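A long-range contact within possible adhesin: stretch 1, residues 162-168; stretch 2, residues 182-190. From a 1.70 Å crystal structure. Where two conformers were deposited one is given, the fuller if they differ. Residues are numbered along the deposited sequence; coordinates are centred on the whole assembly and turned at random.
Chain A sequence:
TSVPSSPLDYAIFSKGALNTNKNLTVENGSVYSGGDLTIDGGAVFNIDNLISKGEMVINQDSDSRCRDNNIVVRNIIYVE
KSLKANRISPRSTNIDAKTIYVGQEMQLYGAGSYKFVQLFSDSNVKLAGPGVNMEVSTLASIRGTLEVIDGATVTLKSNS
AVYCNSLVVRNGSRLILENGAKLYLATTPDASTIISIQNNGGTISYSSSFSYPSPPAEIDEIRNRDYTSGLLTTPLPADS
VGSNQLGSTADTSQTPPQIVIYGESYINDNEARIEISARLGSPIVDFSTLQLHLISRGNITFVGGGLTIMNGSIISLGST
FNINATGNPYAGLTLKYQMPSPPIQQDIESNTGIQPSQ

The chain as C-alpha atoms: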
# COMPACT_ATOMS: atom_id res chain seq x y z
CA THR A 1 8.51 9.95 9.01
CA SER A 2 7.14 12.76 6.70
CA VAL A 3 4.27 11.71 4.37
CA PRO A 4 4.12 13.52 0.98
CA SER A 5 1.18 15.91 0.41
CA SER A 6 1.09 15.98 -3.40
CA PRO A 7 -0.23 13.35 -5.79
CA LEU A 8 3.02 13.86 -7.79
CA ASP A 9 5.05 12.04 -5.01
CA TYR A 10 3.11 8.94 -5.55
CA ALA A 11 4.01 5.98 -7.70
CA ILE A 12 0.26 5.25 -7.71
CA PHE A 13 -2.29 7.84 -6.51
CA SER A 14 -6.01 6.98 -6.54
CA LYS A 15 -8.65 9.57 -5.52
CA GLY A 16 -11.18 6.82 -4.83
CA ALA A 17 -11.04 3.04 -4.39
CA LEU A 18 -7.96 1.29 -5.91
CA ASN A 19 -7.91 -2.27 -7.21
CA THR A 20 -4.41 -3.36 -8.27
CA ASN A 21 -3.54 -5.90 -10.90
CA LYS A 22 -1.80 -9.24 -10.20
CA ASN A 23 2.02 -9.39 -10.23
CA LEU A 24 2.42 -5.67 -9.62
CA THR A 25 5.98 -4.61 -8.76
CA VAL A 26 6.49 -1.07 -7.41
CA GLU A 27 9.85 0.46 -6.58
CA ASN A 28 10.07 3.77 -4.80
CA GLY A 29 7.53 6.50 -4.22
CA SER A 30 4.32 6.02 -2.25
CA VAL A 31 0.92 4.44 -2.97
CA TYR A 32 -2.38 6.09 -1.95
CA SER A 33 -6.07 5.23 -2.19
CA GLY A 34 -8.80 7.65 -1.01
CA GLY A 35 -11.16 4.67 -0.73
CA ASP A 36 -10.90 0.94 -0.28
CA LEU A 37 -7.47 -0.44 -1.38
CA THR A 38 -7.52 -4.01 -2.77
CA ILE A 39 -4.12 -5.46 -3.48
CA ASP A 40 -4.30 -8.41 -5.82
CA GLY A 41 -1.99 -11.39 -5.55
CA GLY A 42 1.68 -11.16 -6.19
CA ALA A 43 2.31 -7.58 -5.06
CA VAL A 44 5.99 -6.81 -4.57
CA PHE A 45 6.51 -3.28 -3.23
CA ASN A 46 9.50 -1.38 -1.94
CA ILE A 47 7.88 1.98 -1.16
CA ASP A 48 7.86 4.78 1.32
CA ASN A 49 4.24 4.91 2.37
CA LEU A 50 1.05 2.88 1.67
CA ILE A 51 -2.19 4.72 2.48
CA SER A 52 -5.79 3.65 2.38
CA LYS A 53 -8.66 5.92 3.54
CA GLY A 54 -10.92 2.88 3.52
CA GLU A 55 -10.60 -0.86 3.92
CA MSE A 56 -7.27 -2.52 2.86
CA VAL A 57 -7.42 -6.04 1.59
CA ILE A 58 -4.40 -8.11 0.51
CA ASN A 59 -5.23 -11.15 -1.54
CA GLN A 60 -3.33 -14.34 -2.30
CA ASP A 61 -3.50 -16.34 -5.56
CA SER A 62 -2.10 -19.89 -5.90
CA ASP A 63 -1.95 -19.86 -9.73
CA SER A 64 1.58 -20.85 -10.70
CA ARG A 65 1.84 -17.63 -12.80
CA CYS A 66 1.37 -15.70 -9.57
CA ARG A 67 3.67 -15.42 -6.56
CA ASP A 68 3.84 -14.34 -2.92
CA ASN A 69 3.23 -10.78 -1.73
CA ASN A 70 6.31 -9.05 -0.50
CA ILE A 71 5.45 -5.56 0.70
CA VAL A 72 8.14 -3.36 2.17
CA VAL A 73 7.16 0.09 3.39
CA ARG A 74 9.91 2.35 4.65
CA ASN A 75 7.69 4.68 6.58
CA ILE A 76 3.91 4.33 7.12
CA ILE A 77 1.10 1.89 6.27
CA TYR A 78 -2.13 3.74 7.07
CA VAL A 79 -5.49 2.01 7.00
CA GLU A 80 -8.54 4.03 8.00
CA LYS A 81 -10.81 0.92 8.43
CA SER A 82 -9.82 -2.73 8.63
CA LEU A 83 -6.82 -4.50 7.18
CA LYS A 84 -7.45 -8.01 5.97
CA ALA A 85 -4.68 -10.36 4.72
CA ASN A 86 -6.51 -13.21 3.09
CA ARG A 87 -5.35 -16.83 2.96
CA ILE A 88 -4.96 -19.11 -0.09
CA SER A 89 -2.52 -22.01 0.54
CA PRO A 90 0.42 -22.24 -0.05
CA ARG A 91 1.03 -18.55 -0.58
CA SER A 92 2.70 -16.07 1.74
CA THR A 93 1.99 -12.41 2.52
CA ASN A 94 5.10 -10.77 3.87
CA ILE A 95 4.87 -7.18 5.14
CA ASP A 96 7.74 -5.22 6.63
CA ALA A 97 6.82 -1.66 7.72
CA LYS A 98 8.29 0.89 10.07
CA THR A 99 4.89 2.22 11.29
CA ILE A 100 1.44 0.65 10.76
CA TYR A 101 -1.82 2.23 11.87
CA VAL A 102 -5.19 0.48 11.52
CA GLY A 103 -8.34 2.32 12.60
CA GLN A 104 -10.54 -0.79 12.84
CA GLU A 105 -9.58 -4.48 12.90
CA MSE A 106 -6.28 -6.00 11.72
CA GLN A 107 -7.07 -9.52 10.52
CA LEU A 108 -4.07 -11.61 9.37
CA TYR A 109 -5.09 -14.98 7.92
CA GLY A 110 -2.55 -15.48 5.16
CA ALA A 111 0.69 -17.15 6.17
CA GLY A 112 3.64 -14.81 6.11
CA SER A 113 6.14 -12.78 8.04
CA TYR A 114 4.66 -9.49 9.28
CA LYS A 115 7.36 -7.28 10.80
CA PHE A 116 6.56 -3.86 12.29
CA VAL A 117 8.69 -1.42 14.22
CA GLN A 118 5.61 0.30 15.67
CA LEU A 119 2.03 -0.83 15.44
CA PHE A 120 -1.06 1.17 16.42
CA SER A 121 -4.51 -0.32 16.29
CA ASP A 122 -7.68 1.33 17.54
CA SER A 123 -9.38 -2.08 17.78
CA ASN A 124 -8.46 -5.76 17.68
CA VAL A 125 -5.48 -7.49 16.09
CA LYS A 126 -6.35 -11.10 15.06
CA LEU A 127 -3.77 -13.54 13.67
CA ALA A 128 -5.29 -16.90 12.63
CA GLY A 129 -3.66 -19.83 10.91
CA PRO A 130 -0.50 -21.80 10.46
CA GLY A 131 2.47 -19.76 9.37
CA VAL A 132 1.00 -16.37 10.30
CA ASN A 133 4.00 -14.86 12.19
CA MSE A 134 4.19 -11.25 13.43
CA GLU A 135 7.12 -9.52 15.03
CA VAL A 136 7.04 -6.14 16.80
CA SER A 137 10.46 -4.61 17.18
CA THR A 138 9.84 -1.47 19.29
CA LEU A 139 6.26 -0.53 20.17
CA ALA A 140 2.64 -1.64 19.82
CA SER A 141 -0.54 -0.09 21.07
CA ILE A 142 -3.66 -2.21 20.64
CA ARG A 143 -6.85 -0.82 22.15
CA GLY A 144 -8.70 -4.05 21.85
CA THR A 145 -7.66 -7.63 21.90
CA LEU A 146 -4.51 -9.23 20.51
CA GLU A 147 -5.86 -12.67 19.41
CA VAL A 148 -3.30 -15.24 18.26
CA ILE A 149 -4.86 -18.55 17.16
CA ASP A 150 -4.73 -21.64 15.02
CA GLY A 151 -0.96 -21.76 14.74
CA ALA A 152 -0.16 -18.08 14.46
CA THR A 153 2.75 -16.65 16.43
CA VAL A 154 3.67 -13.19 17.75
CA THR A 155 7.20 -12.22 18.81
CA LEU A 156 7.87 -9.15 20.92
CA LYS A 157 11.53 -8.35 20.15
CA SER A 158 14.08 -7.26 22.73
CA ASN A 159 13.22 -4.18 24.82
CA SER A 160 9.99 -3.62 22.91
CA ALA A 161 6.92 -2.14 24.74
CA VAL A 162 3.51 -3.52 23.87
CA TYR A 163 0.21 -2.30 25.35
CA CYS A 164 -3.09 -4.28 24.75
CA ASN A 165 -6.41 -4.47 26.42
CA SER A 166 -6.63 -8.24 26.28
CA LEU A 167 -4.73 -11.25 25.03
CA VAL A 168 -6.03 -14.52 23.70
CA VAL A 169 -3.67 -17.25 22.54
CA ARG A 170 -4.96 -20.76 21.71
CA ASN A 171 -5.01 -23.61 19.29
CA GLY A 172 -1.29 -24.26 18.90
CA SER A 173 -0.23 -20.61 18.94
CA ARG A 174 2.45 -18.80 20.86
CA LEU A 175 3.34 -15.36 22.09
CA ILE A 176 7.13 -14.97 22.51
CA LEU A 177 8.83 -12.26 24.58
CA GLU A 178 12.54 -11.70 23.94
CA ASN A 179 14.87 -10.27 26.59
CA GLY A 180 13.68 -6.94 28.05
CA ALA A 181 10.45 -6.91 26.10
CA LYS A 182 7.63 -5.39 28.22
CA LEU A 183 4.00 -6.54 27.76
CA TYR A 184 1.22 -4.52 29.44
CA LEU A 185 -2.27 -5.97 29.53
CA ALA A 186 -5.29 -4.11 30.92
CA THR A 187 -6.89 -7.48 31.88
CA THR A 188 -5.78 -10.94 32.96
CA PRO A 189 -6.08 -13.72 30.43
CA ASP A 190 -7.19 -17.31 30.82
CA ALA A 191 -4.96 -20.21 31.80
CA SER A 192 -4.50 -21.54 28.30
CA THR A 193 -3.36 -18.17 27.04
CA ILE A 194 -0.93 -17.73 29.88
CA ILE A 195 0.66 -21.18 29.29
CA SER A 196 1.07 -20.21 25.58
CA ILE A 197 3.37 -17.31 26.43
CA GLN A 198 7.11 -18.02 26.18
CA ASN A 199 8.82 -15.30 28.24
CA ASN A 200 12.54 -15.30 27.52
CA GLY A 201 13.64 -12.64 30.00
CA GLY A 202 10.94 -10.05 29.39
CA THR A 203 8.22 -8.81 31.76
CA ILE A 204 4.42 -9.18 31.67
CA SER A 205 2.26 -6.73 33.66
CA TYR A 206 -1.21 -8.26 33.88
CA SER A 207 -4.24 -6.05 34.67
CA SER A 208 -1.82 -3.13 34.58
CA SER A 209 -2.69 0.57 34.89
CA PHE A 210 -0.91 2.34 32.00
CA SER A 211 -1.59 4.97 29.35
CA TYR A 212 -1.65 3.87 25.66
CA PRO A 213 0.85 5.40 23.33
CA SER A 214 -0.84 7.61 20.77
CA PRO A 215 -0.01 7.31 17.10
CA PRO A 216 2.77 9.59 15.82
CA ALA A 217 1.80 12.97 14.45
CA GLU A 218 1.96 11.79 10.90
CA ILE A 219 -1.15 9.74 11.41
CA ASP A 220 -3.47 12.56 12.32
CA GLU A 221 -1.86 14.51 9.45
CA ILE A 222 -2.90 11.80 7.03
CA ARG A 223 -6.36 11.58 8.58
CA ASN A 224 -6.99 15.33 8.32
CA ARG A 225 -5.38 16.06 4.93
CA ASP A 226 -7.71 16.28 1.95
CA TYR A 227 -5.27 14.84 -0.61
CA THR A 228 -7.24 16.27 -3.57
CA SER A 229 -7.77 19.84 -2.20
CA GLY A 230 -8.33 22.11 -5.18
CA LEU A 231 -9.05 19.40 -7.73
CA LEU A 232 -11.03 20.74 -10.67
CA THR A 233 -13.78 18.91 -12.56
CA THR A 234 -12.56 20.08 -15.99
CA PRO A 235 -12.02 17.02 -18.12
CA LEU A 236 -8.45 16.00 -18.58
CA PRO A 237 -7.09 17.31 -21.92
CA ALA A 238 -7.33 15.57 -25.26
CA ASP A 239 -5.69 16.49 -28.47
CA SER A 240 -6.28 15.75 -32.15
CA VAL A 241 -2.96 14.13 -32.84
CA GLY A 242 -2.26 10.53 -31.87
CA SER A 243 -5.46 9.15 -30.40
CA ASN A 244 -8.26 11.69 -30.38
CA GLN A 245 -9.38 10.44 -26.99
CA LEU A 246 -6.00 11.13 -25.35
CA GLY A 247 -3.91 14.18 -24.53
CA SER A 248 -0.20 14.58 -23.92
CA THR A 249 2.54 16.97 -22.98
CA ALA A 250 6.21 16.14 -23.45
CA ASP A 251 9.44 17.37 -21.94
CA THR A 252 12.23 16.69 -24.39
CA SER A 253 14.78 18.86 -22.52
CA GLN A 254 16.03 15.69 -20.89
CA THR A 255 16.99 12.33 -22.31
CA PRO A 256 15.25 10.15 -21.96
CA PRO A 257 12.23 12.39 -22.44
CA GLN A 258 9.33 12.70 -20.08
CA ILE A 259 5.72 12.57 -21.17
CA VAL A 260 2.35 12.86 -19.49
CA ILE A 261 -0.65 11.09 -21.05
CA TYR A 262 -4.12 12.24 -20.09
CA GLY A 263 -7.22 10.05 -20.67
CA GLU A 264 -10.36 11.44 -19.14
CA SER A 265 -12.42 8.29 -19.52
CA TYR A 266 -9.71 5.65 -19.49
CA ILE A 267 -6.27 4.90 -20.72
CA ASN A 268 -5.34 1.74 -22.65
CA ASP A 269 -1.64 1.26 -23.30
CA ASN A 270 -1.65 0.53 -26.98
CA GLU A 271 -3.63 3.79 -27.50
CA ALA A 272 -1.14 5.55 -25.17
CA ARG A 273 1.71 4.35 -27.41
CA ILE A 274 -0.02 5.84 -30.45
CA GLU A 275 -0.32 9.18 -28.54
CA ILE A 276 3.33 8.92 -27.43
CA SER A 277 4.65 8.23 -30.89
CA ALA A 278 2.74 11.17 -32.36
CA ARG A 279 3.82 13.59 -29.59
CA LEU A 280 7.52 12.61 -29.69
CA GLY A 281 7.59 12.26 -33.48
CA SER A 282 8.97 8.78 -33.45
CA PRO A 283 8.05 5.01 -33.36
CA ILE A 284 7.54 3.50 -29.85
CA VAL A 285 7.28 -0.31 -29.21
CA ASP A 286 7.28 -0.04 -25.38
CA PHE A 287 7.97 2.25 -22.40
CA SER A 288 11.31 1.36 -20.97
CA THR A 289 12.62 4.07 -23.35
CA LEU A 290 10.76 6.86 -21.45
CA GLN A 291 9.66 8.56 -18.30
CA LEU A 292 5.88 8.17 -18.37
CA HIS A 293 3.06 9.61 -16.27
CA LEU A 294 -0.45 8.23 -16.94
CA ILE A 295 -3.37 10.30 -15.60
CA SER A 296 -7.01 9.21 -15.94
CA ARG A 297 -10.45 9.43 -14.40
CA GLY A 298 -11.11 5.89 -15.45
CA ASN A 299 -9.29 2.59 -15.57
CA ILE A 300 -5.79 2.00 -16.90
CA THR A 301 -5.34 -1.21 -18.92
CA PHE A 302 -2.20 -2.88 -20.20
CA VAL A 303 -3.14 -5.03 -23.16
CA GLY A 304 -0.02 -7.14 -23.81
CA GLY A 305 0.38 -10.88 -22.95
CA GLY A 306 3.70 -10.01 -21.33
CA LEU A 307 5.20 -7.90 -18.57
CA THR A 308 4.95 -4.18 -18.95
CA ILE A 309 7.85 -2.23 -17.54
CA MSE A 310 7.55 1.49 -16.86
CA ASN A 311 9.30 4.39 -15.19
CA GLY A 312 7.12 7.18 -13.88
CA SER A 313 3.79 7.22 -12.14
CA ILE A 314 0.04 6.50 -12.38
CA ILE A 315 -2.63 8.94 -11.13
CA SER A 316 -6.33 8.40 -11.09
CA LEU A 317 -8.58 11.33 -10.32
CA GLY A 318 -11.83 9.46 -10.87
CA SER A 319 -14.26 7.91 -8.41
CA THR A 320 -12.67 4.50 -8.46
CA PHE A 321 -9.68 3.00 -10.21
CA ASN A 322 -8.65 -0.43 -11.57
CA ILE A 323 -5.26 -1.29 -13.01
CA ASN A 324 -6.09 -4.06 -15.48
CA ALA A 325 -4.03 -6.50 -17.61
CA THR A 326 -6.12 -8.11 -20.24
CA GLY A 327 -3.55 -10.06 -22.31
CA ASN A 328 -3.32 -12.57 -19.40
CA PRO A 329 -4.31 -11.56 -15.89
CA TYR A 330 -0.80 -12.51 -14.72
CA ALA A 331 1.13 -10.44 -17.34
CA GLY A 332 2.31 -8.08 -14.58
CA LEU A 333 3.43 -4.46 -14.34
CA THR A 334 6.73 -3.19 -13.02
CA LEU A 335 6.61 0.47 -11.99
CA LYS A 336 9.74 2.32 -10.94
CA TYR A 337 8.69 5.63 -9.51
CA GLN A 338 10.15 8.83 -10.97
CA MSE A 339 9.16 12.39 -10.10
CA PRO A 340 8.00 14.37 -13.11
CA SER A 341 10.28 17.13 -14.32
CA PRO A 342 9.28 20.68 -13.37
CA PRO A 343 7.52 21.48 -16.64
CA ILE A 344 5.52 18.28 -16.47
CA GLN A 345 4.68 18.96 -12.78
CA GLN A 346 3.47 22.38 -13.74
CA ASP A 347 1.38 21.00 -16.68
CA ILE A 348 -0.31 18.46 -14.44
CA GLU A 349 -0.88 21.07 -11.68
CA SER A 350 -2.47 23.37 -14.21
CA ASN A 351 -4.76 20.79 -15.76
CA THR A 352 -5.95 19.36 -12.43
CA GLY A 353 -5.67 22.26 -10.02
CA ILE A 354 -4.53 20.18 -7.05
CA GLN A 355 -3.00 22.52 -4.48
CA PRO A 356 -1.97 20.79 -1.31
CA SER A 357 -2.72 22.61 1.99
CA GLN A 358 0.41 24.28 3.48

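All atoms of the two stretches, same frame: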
# COMPACT_ATOMS: atom_id res chain seq x y z
N VAL A 162 4.76 -3.19 24.57
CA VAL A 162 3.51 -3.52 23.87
C VAL A 162 2.37 -3.34 24.84
O VAL A 162 2.43 -3.89 25.94
CB VAL A 162 3.56 -4.98 23.42
CG1 VAL A 162 2.20 -5.39 22.95
CG2 VAL A 162 4.62 -5.14 22.37
N TYR A 163 1.32 -2.65 24.45
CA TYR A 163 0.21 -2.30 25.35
C TYR A 163 -1.07 -2.79 24.69
O TYR A 163 -1.30 -2.40 23.57
CB TYR A 163 0.15 -0.83 25.50
CG TYR A 163 1.40 -0.13 26.06
CD1 TYR A 163 2.46 0.12 25.25
CD2 TYR A 163 1.48 0.27 27.42
CE1 TYR A 163 3.58 0.75 25.73
CE2 TYR A 163 2.59 0.92 27.91
CZ TYR A 163 3.64 1.15 27.04
OH TYR A 163 4.79 1.75 27.49
N CYS A 164 -1.83 -3.69 25.33
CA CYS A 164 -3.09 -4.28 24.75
C CYS A 164 -4.13 -4.29 25.85
O CYS A 164 -3.84 -4.44 27.01
CB CYS A 164 -3.03 -5.74 24.14
SG CYS A 164 -1.50 -6.16 23.33
N ASN A 165 -5.37 -4.21 25.46
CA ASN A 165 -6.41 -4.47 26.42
C ASN A 165 -6.50 -5.88 26.92
O ASN A 165 -6.67 -6.11 28.11
CB ASN A 165 -7.79 -4.02 25.85
CG ASN A 165 -8.89 -4.16 26.87
OD1 ASN A 165 -9.70 -5.10 26.77
ND2 ASN A 165 -8.85 -3.36 27.89
N SER A 166 -6.41 -6.83 26.00
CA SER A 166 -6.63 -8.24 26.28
C SER A 166 -5.81 -9.07 25.32
O SER A 166 -5.46 -8.62 24.22
CB SER A 166 -8.12 -8.58 26.07
OG SER A 166 -8.94 -7.95 27.05
N LEU A 167 -5.51 -10.29 25.77
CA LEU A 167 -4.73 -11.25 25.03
C LEU A 167 -5.40 -12.58 25.02
O LEU A 167 -5.85 -13.06 26.09
CB LEU A 167 -3.37 -11.36 25.67
CG LEU A 167 -2.41 -12.34 24.99
CD1 LEU A 167 -2.01 -11.98 23.56
CD2 LEU A 167 -1.21 -12.59 25.87
N VAL A 168 -5.54 -13.20 23.83
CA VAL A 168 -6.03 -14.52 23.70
C VAL A 168 -5.05 -15.27 22.83
O VAL A 168 -4.77 -14.82 21.67
CB VAL A 168 -7.44 -14.54 23.08
CG1 VAL A 168 -7.86 -15.93 22.74
CG2 VAL A 168 -8.47 -13.83 23.98
N LYS A 182 8.57 -5.75 27.16
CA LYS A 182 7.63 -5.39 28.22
C LYS A 182 6.22 -5.51 27.63
O LYS A 182 5.89 -4.74 26.66
CB LYS A 182 7.83 -3.92 28.63
CG LYS A 182 9.25 -3.72 29.16
CD LYS A 182 9.68 -2.29 29.45
CE LYS A 182 9.72 -1.42 28.21
NZ LYS A 182 10.73 -1.95 27.24
N LEU A 183 5.40 -6.42 28.15
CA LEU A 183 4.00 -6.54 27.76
C LEU A 183 3.10 -6.00 28.88
O LEU A 183 3.22 -6.43 30.04
CB LEU A 183 3.61 -7.97 27.51
CG LEU A 183 2.16 -8.33 27.11
CD1 LEU A 183 1.74 -7.57 25.88
CD2 LEU A 183 2.05 -9.85 26.98
N TYR A 184 2.19 -5.12 28.51
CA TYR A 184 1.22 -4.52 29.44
C TYR A 184 -0.16 -4.89 28.99
O TYR A 184 -0.49 -4.61 27.84
CB TYR A 184 1.31 -3.00 29.53
CG TYR A 184 2.68 -2.38 29.88
CD1 TYR A 184 3.63 -2.16 28.90
CD2 TYR A 184 2.95 -1.92 31.16
CE1 TYR A 184 4.86 -1.55 29.22
CE2 TYR A 184 4.15 -1.34 31.47
CZ TYR A 184 5.10 -1.14 30.49
OH TYR A 184 6.27 -0.50 30.79
N LEU A 185 -0.94 -5.56 29.87
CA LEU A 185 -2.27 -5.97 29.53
C LEU A 185 -3.19 -5.33 30.51
O LEU A 185 -2.91 -5.37 31.72
CB LEU A 185 -2.35 -7.52 29.62
CG LEU A 185 -1.47 -8.25 28.62
CD1 LEU A 185 -1.58 -9.72 28.89
CD2 LEU A 185 -1.91 -7.90 27.21
N ALA A 186 -4.28 -4.75 30.04
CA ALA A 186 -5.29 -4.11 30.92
C ALA A 186 -6.11 -5.12 31.71
O ALA A 186 -6.76 -4.77 32.64
CB ALA A 186 -6.22 -3.25 30.08
N THR A 187 -6.13 -6.36 31.26
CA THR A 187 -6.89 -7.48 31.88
C THR A 187 -5.96 -8.63 32.11
O THR A 187 -4.74 -8.59 31.76
CB THR A 187 -8.03 -7.91 30.89
OG1 THR A 187 -7.46 -8.31 29.62
CG2 THR A 187 -9.02 -6.75 30.64
N THR A 188 -6.51 -9.68 32.68
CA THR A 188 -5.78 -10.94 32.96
C THR A 188 -6.37 -12.07 32.12
O THR A 188 -7.59 -12.30 32.15
CB THR A 188 -5.83 -11.34 34.47
OG1 THR A 188 -5.18 -10.31 35.23
CG2 THR A 188 -5.14 -12.66 34.69
N PRO A 189 -5.55 -12.67 31.28
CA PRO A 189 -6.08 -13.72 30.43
C PRO A 189 -6.41 -15.03 31.14
O PRO A 189 -6.27 -15.17 32.37
CB PRO A 189 -4.98 -14.00 29.40
CG PRO A 189 -3.87 -13.09 29.70
CD PRO A 189 -4.13 -12.37 31.02
N ASP A 190 -6.94 -15.97 30.35
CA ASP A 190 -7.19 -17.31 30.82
C ASP A 190 -5.99 -18.22 30.90
O ASP A 190 -4.90 -17.93 30.37
CB ASP A 190 -8.39 -17.93 30.05
CG ASP A 190 -8.11 -18.39 28.66
OD1 ASP A 190 -7.00 -18.46 28.15
OD2 ASP A 190 -9.17 -18.78 28.04
O HOH W 1 -6.30 -10.76 28.62
O HOH W 2 -7.28 -15.31 27.34

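Two neighbouring strands, 162-164 and 182-185, run side by side in parallel, their directions only 14° apart. The backbone sets the register: Val162 N donates to Lys182 O (2.8 Å), Tyr184 N to Val162 O (2.9 Å), Cys164 N to Tyr184 O (3.0 Å) and Ala186 N to Cys164 O (3.1 Å). This ladder sets Val162, Tyr163 and Cys164 level with Leu183, Tyr184 and Leu185, so paired side chains share a face of the sheet.

On one face Tyr163 and Tyr184 adopt nearly the same rotamer (m, chi2 near 80°), and their rings lie within 2° of parallel. They are slid apart, so overlap is slight, yet Tyr163 CE2 sits over the face of the Tyr184 ring, 3.4 Å from Tyr184 CD1. Flat side chains suit this position because Tyr163 CA and Tyr184 CA are 4.8 Å apart, close enough for the flat rings to lie like offset tiles.

The opposite face is buried and apolar. Val162 CG1 meets Leu183 CD1 at 3.7 Å, and compact Cys164 brings its CB to 3.9 Å from Leu185 CD2. After the chain turns at Asn165, Leu167 points back toward the second stretch: its CB lies 4.0 Å from Leu185 CD1, and its CD2 reaches 4.4 Å from Leu183 CD2. The branched leucine ends thus fill the inside of the corner. Pro189 extends this apolar packing, its CG 4.4 Å from Leu167 CB, while its CB also rests 3.5 Å from Leu167 O.

At the corner polar groups enter. Asn165 ND2 lies against the methyl of Ala186, 3.4 Å from Ala186 CB, while Thr187 OG1 donates to Asn165 O (2.8 Å), tying one turn to the other. Ser166 OG, 3.0 Å from Thr187 OG1, donates to Asn165 OD1 (3.0 Å). Where the backbones diverge, water fills the gaps: one molecule links Leu167 N to Thr187 OG1, another Leu167 O to Asp190 N.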